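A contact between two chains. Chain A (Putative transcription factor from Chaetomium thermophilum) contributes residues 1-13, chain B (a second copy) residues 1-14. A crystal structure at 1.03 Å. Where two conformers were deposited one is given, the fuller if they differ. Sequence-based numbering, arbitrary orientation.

Chain A (1-13) SQQQIAALSESLQ
Chain B 1-14: SQQQIAALSESLQA

Parallel helices that pack side by side often combine a few polar links with a continuous apolar seam, and this pairing of two copies of one protein is a compact example. The strongest polar link joins two serines: S11(A) OG lies 2.8 Å from S9(B) OG, a hydrogen bond in which either hydroxyl could be the donor. S11(A) is in the m rotamer and S9(B) in t, and both are buried. The same S11(A) OG accepts a weak hydrogen bond from Q13(B) NE2 at 3.4 Å; Q13(B) is m, m, and its end comes nearer to chain A. At the N-terminal end, S1(A) N donates to Q2(B) OE1 at 3.2 Å; Q2(B) is also m, m.

These links are carried by α-helices, residues 2-13 of chain A and 2-14 of chain B, with phi near -65° and psi near -40° over most of their length. They run in the same direction, 11° apart, with axes approaching to 8.8 Å. The register is offset by one residue: the CA atoms of Q4(A) and I5(B) are 5.6 Å apart, those of L8(A) and S9(B) 4.7 Å.

Alongside the serine pair, L8(A) (t, p) is a knob in the hole formed by I5(B), L8(B), S9(B) and L12(B). Its CD1 reaches L12(B) CD1 at 3.4 Å, and its CD2 meets I5(B) CG2 at 3.9 Å. One turn earlier, Q4(A) (m, m) points toward chain B and lays its aliphatic part on I5(B) (m, t), with CB 3.2 Å from CG2. I5(A) CD1 touches I5(B) CD1 at 3.4 Å. Toward the C-terminal end, L12(A) CB lies 4.1 Å from CD1 of L12(B) (m, t). In all, 638 Å² is buried between the two stretches, both sides summed.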

ATOM      1  N   SER A   1     -14.799  -3.110 -35.202  1.00 41.11           N
ATOM      2  CA  SER A   1     -14.619  -2.190 -34.017  1.00 35.73           C
ATOM      3  C   SER A   1     -14.977  -2.852 -32.692  1.00 40.46           C
ATOM      4  O   SER A   1     -14.112  -3.140 -31.846  1.00 41.50           O
ATOM      5  CB  SER A   1     -15.479  -0.945 -34.176  1.00 31.14           C
ATOM      6  OG  SER A   1     -14.902   0.188 -33.541  1.00 31.94           O
ATOM      7  N   GLN A   2     -16.266  -3.124 -32.526  1.00 45.36           N
ATOM      8  CA  GLN A   2     -16.833  -3.309 -31.196  1.00 40.88           C
ATOM      9  C   GLN A   2     -16.642  -4.668 -30.532  1.00 43.54           C
ATOM     10  O   GLN A   2     -17.015  -4.849 -29.363  1.00 49.55           O
ATOM     11  CB  GLN A   2     -18.289  -2.980 -31.258  1.00 32.56           C
ATOM     12  CG  GLN A   2     -18.591  -1.526 -31.122  1.00 29.39           C
ATOM     13  CD  GLN A   2     -20.078  -1.381 -31.047  1.00 27.74           C
ATOM     14  OE1 GLN A   2     -20.636  -0.360 -30.586  1.00 33.41           O
ATOM     15  NE2 GLN A   2     -20.749  -2.431 -31.418  1.00 30.43           N
ATOM     16  N   GLN A   3     -16.092  -5.627 -31.253  1.00 44.58           N
ATOM     17  CA  GLN A   3     -15.773  -6.884 -30.618  1.00 43.60           C
ATOM     18  C   GLN A   3     -14.689  -6.525 -29.584  1.00 45.48           C
ATOM     19  O   GLN A   3     -14.840  -6.673 -28.319  1.00 73.47           O
ATOM     20  CB  GLN A   3     -15.278  -7.907 -31.657  1.00 54.07           C
ATOM     21  N   GLN A   4     -13.611  -5.983 -30.142  1.00 47.94           N
ATOM     22  CA  GLN A   4     -12.445  -5.736 -29.364  1.00 42.54           C
ATOM     23  C   GLN A   4     -12.674  -4.564 -28.455  1.00 46.35           C
ATOM     24  O   GLN A   4     -12.315  -4.698 -27.292  1.00 84.40           O
ATOM     25  CB  GLN A   4     -11.196  -5.567 -30.217  1.00 42.48           C
ATOM     26  CG  GLN A   4     -10.790  -6.811 -30.956  1.00 38.93           C
ATOM     27  CD  GLN A   4     -10.540  -8.012 -30.078  1.00 43.63           C
ATOM     28  OE1 GLN A   4     -10.298  -7.897 -28.854  1.00 52.51           O
ATOM     29  NE2 GLN A   4     -10.645  -9.200 -30.685  1.00 50.39           N
ATOM     30  N   ILE A   5     -13.313  -3.468 -28.876  1.00 40.34           N
ATOM     31  CA  ILE A   5     -13.570  -2.373 -27.923  1.00 37.03           C
ATOM     32  C   ILE A   5     -14.484  -2.732 -26.670  1.00 50.83           C
ATOM     33  O   ILE A   5     -14.105  -2.210 -25.493  1.00 93.70           O
ATOM     34  CB  ILE A   5     -14.190  -1.132 -28.607  1.00 38.52           C
ATOM     35  CG1 ILE A   5     -13.096  -0.213 -29.155  1.00 39.28           C
ATOM     36  CG2 ILE A   5     -15.044  -0.352 -27.604  1.00 38.85           C
ATOM     37  CD1 ILE A   5     -12.861  -0.362 -30.630  1.00 38.31           C
ATOM     38  N   ALA A   6     -15.385  -3.881 -26.966  1.00 44.22           N
ATOM     39  CA  ALA A   6     -16.288  -4.249 -25.856  1.00 48.73           C
ATOM     40  C   ALA A   6     -15.496  -5.095 -24.821  1.00 48.71           C
ATOM     41  O   ALA A   6     -15.667  -4.971 -23.559  1.00 63.63           O
ATOM     42  CB  ALA A   6     -17.513  -5.011 -26.393  1.00 48.22           C
ATOM     43  N   ALA A   7     -14.642  -5.990 -25.344  1.00 47.69           N
ATOM     44  CA  ALA A   7     -13.774  -6.790 -24.476  1.00 41.61           C
ATOM     45  C   ALA A   7     -12.768  -5.854 -23.812  1.00 42.31           C
ATOM     46  O   ALA A   7     -12.467  -5.998 -22.652  1.00 40.17           O
ATOM     47  CB  ALA A   7     -13.053  -7.873 -25.268  1.00 46.81           C
ATOM     48  N   LEU A   8     -12.299  -4.821 -24.496  1.00 38.59           N
ATOM     49  CA  LEU A   8     -11.344  -3.909 -23.835  1.00 28.19           C
ATOM     50  C   LEU A   8     -12.065  -3.148 -22.724  1.00 26.53           C
ATOM     51  O   LEU A   8     -11.531  -2.976 -21.648  1.00 25.40           O
ATOM     52  CB  LEU A   8     -10.759  -2.948 -24.851  1.00 28.20           C
ATOM     53  CG  LEU A   8      -9.900  -1.783 -24.324  1.00 33.31           C
ATOM     54  CD1 LEU A   8      -8.740  -2.231 -23.445  1.00 33.90           C
ATOM     55  CD2 LEU A   8      -9.396  -1.010 -25.527  1.00 37.65           C
ATOM     56  N   SER A   9     -13.286  -2.703 -22.989  1.00 28.34           N
ATOM     57  CA  SER A   9     -14.122  -2.025 -21.971  1.00 29.05           C
ATOM     58  C   SER A   9     -14.358  -2.902 -20.710  1.00 30.95           C
ATOM     59  O   SER A   9     -14.265  -2.471 -19.547  1.00 28.12           O
ATOM     60  CB  SER A   9     -15.458  -1.638 -22.513  1.00 30.67           C
ATOM     61  OG  SER A   9     -16.357  -1.225 -21.489  1.00 39.92           O
ATOM     62  N   GLU A  10     -14.657  -4.169 -20.947  1.00 30.94           N
ATOM     63  CA  GLU A  10     -14.879  -5.145 -19.914  1.00 25.78           C
ATOM     64  C   GLU A  10     -13.589  -5.310 -19.136  1.00 22.85           C
ATOM     65  O   GLU A  10     -13.604  -5.433 -17.882  1.00 24.49           O
ATOM     66  CB  GLU A  10     -15.292  -6.489 -20.486  1.00 28.52           C
ATOM     67  CG  GLU A  10     -15.526  -7.617 -19.490  1.00 35.40           C
ATOM     68  CD  GLU A  10     -16.136  -8.858 -20.141  1.00 47.89           C
ATOM     69  OE1 GLU A  10     -16.437  -8.807 -21.362  1.00 52.51           O
ATOM     70  OE2 GLU A  10     -16.297  -9.885 -19.435  1.00 57.12           O
ATOM     71  N   SER A  11     -12.443  -5.414 -19.816  1.00 24.99           N
ATOM     72  CA  SER A  11     -11.144  -5.532 -19.146  1.00 22.77           C
ATOM     73  C   SER A  11     -10.867  -4.328 -18.254  1.00 22.54           C
ATOM     74  O   SER A  11     -10.363  -4.458 -17.137  1.00 21.39           O
ATOM     75  CB  SER A  11     -10.003  -5.727 -20.137  1.00 24.39           C
ATOM     76  OG  SER A  11     -10.133  -6.981 -20.766  1.00 32.52           O
ATOM     77  N   LEU A  12     -11.203  -3.148 -18.757  0.50 21.71           N
ATOM     78  CA  LEU A  12     -11.006  -1.937 -17.945  0.50 20.90           C
ATOM     79  C   LEU A  12     -11.936  -1.943 -16.731  0.50 22.09           C
ATOM     80  O   LEU A  12     -11.525  -1.582 -15.630  0.50 21.85           O
ATOM     81  CB  LEU A  12     -11.219  -0.707 -18.818  0.50 20.32           C
ATOM     82  CG  LEU A  12     -11.106   0.630 -18.092  0.50 22.89           C
ATOM     83  CD1 LEU A  12      -9.732   0.790 -17.447  0.50 26.29           C
ATOM     84  CD2 LEU A  12     -11.430   1.770 -19.042  0.50 26.12           C
ATOM     85  N   GLN A  13     -13.172  -2.382 -16.895  1.00 22.59           N
ATOM     86  CA  GLN A  13     -14.083  -2.476 -15.745  1.00 23.14           C
ATOM     87  C   GLN A  13     -13.599  -3.428 -14.655  1.00 21.35           C
ATOM     88  O   GLN A  13     -13.668  -3.126 -13.458  1.00 24.36           O
ATOM     89  CB  GLN A  13     -15.465  -2.888 -16.192  1.00 26.08           C
ATOM     90  CG  GLN A  13     -16.190  -1.828 -16.996  1.00 32.38           C
ATOM     91  CD  GLN A  13     -17.602  -2.283 -17.406  1.00 39.87           C
ATOM     92  OE1 GLN A  13     -17.777  -3.358 -18.006  1.00 52.05           O
ATOM     93  NE2 GLN A  13     -18.607  -1.470 -17.099  1.00 54.69           N
TER
ATOM     94  N   SER B   1      -6.463  -1.424 -35.831  1.00 41.41           N
ATOM     95  CA  SER B   1      -6.806  -2.848 -36.134  1.00 35.75           C
ATOM     96  C   SER B   1      -7.394  -3.536 -34.927  1.00 34.05           C
ATOM     97  O   SER B   1      -7.312  -3.034 -33.771  1.00 38.40           O
ATOM     98  CB  SER B   1      -5.578  -3.637 -36.561  1.00 29.92           C
ATOM     99  OG  SER B   1      -4.629  -3.723 -35.562  1.00 34.56           O
ATOM    100  N   GLN B   2      -7.989  -4.698 -35.162  1.00 31.86           N
ATOM    101  CA  GLN B   2      -8.491  -5.502 -34.047  1.00 28.19           C
ATOM    102  C   GLN B   2      -7.341  -6.065 -33.215  1.00 28.00           C
ATOM    103  O   GLN B   2      -7.403  -6.164 -31.953  1.00 33.05           O
ATOM    104  CB  GLN B   2      -9.384  -6.641 -34.491  1.00 28.06           C
ATOM    105  CG  GLN B   2     -10.562  -6.190 -35.345  1.00 32.46           C
ATOM    106  CD  GLN B   2     -11.458  -5.147 -34.682  1.00 41.09           C
ATOM    107  OE1 GLN B   2     -11.808  -4.109 -35.272  1.00 48.96           O
ATOM    108  NE2 GLN B   2     -11.876  -5.439 -33.481  1.00 40.11           N
ATOM    109  N   GLN B   3      -6.251  -6.380 -33.898  1.00 30.83           N
ATOM    110  CA  GLN B   3      -5.040  -6.837 -33.203  1.00 30.77           C
ATOM    111  C   GLN B   3      -4.577  -5.815 -32.144  1.00 31.97           C
ATOM    112  O   GLN B   3      -4.146  -6.170 -31.038  1.00 33.75           O
ATOM    113  CB  GLN B   3      -3.873  -7.067 -34.161  1.00 32.79           C
ATOM    114  N   GLN B   4      -4.650  -4.531 -32.469  1.00 32.25           N
ATOM    115  CA  GLN B   4      -4.161  -3.494 -31.558  1.00 33.14           C
ATOM    116  C   GLN B   4      -5.035  -3.436 -30.323  1.00 36.42           C
ATOM    117  O   GLN B   4      -4.570  -3.274 -29.196  1.00 36.11           O
ATOM    118  CB  GLN B   4      -4.195  -2.116 -32.222  1.00 37.19           C
ATOM    119  CG  GLN B   4      -3.213  -1.924 -33.360  1.00 40.44           C
ATOM    120  CD  GLN B   4      -1.778  -2.240 -33.006  1.00 44.39           C
ATOM    121  OE1 GLN B   4      -1.325  -2.002 -31.876  1.00 53.43           O
ATOM    122  NE2 GLN B   4      -1.036  -2.753 -33.984  1.00 49.65           N
ATOM    123  N   ILE B   5      -6.331  -3.530 -30.550  1.00 27.93           N
ATOM    124  CA  ILE B   5      -7.270  -3.492 -29.430  1.00 31.26           C
ATOM    125  C   ILE B   5      -7.077  -4.716 -28.506  1.00 28.96           C
ATOM    126  O   ILE B   5      -6.977  -4.591 -27.182  1.00 38.89           O
ATOM    127  CB  ILE B   5      -8.711  -3.383 -29.940  1.00 30.50           C
ATOM    128  CG1 ILE B   5      -8.877  -2.151 -30.821  1.00 33.32           C
ATOM    129  CG2 ILE B   5      -9.627  -3.209 -28.733  1.00 33.74           C
ATOM    130  CD1 ILE B   5     -10.174  -2.122 -31.596  1.00 34.29           C
ATOM    131  N   ALA B   6      -6.894  -5.873 -29.130  1.00 28.44           N
ATOM    132  CA  ALA B   6      -6.648  -7.093 -28.382  1.00 27.80           C
ATOM    133  C   ALA B   6      -5.393  -6.937 -27.507  1.00 29.16           C
ATOM    134  O   ALA B   6      -5.358  -7.408 -26.356  1.00 34.90           O
ATOM    135  CB  ALA B   6      -6.512  -8.297 -29.306  1.00 29.67           C
ATOM    136  N   ALA B   7      -4.349  -6.281 -28.010  1.00 32.02           N
ATOM    137  CA  ALA B   7      -3.098  -6.163 -27.302  1.00 38.94           C
ATOM    138  C   ALA B   7      -3.314  -5.304 -26.108  1.00 32.08           C
ATOM    139  O   ALA B   7      -2.775  -5.574 -25.115  1.00 36.03           O
ATOM    140  CB  ALA B   7      -2.046  -5.539 -28.215  1.00 33.52           C
ATOM    141  N   LEU B   8      -4.129  -4.274 -26.229  1.00 28.55           N
ATOM    142  CA  LEU B   8      -4.419  -3.411 -25.104  1.00 27.96           C
ATOM    143  C   LEU B   8      -5.203  -4.132 -23.988  1.00 27.06           C
ATOM    144  O   LEU B   8      -4.936  -3.960 -22.804  1.00 34.84           O
ATOM    145  CB  LEU B   8      -5.183  -2.168 -25.557  1.00 28.23           C
ATOM    146  CG  LEU B   8      -4.440  -1.202 -26.498  1.00 29.11           C
ATOM    147  CD1 LEU B   8      -5.409  -0.127 -26.976  1.00 32.01           C
ATOM    148  CD2 LEU B   8      -3.198  -0.557 -25.908  1.00 27.21           C
ATOM    149  N   SER B   9      -6.191  -4.907 -24.426  1.00 27.41           N
ATOM    150  CA  SER B   9      -7.000  -5.686 -23.469  1.00 25.22           C
ATOM    151  C   SER B   9      -6.134  -6.668 -22.692  1.00 25.57           C
ATOM    152  O   SER B   9      -6.225  -6.734 -21.452  1.00 30.94           O
ATOM    153  CB  SER B   9      -8.108  -6.383 -24.233  1.00 26.32           C
ATOM    154  OG  SER B   9      -8.946  -7.059 -23.349  1.00 34.26           O
ATOM    155  N   GLU B  10      -5.236  -7.375 -23.378  0.50 27.70           N
ATOM    156  CA  GLU B  10      -4.322  -8.292 -22.717  0.50 28.33           C
ATOM    157  C   GLU B  10      -3.404  -7.537 -21.787  0.50 31.48           C
ATOM    158  O   GLU B  10      -3.103  -8.001 -20.677  0.50 38.98           O
ATOM    159  CB  GLU B  10      -3.478  -9.046 -23.718  0.50 33.28           C
ATOM    160  CG  GLU B  10      -4.252 -10.098 -24.482  0.50 35.00           C
ATOM    161  CD  GLU B  10      -4.931 -11.111 -23.579  0.50 36.33           C
ATOM    162  OE1 GLU B  10      -4.240 -11.721 -22.730  0.50 41.61           O
ATOM    163  OE2 GLU B  10      -6.161 -11.299 -23.725  0.50 42.28           O
ATOM    164  N   SER B  11      -2.965  -6.359 -22.213  1.00 33.09           N
ATOM    165  CA  SER B  11      -2.176  -5.477 -21.337  1.00 32.59           C
ATOM    166  C   SER B  11      -2.872  -5.272 -20.078  1.00 43.58           C
ATOM    167  O   SER B  11      -2.185  -5.306 -19.015  1.00 37.48           O
ATOM    168  CB  SER B  11      -1.960  -4.054 -21.901  1.00 29.91           C
ATOM    169  OG  SER B  11      -0.898  -4.094 -22.812  1.00 41.24           O
ATOM    170  N   LEU B  12      -4.174  -4.983 -20.038  1.00 36.62           N
ATOM    171  CA  LEU B  12      -4.930  -4.689 -18.807  1.00 31.50           C
ATOM    172  C   LEU B  12      -5.074  -5.863 -17.891  1.00 35.98           C
ATOM    173  O   LEU B  12      -5.104  -5.691 -16.623  1.00 46.20           O
ATOM    174  CB  LEU B  12      -6.331  -4.106 -19.113  1.00 32.15           C
ATOM    175  CG  LEU B  12      -6.397  -2.631 -19.499  1.00 32.04           C
ATOM    176  CD1 LEU B  12      -7.692  -2.339 -20.248  1.00 34.18           C
ATOM    177  CD2 LEU B  12      -6.227  -1.776 -18.240  1.00 35.77           C
ATOM    178  N   GLN B  13      -5.097  -7.067 -18.401  1.00 37.47           N
ATOM    179  CA  GLN B  13      -5.075  -8.242 -17.542  1.00 40.03           C
ATOM    180  C   GLN B  13      -3.785  -8.351 -16.608  1.00 32.99           C
ATOM    181  O   GLN B  13      -3.880  -8.672 -15.416  1.00 43.29           O
ATOM    182  CB  GLN B  13      -5.336  -9.461 -18.437  1.00 32.65           C
ATOM    183  CG  GLN B  13      -6.707  -9.434 -19.106  1.00 40.60           C
ATOM    184  CD  GLN B  13      -7.848  -9.719 -18.137  1.00 36.46           C
ATOM    185  OE1 GLN B  13      -7.766 -10.635 -17.293  1.00 52.58           O
ATOM    186  NE2 GLN B  13      -8.917  -8.921 -18.229  1.00 41.28           N
ATOM    187  N   ALA B  14      -2.603  -8.034 -17.136  1.00 38.12           N
ATOM    188  CA  ALA B  14      -1.360  -8.034 -16.364  1.00 32.74           C
ATOM    189  C   ALA B  14      -1.417  -6.921 -15.293  1.00 27.42           C
ATOM    190  O   ALA B  14      -0.924  -7.031 -14.149  1.00 30.62           O
ATOM    191  CB  ALA B  14      -0.184  -7.804 -17.265  1.00 38.04           C
TER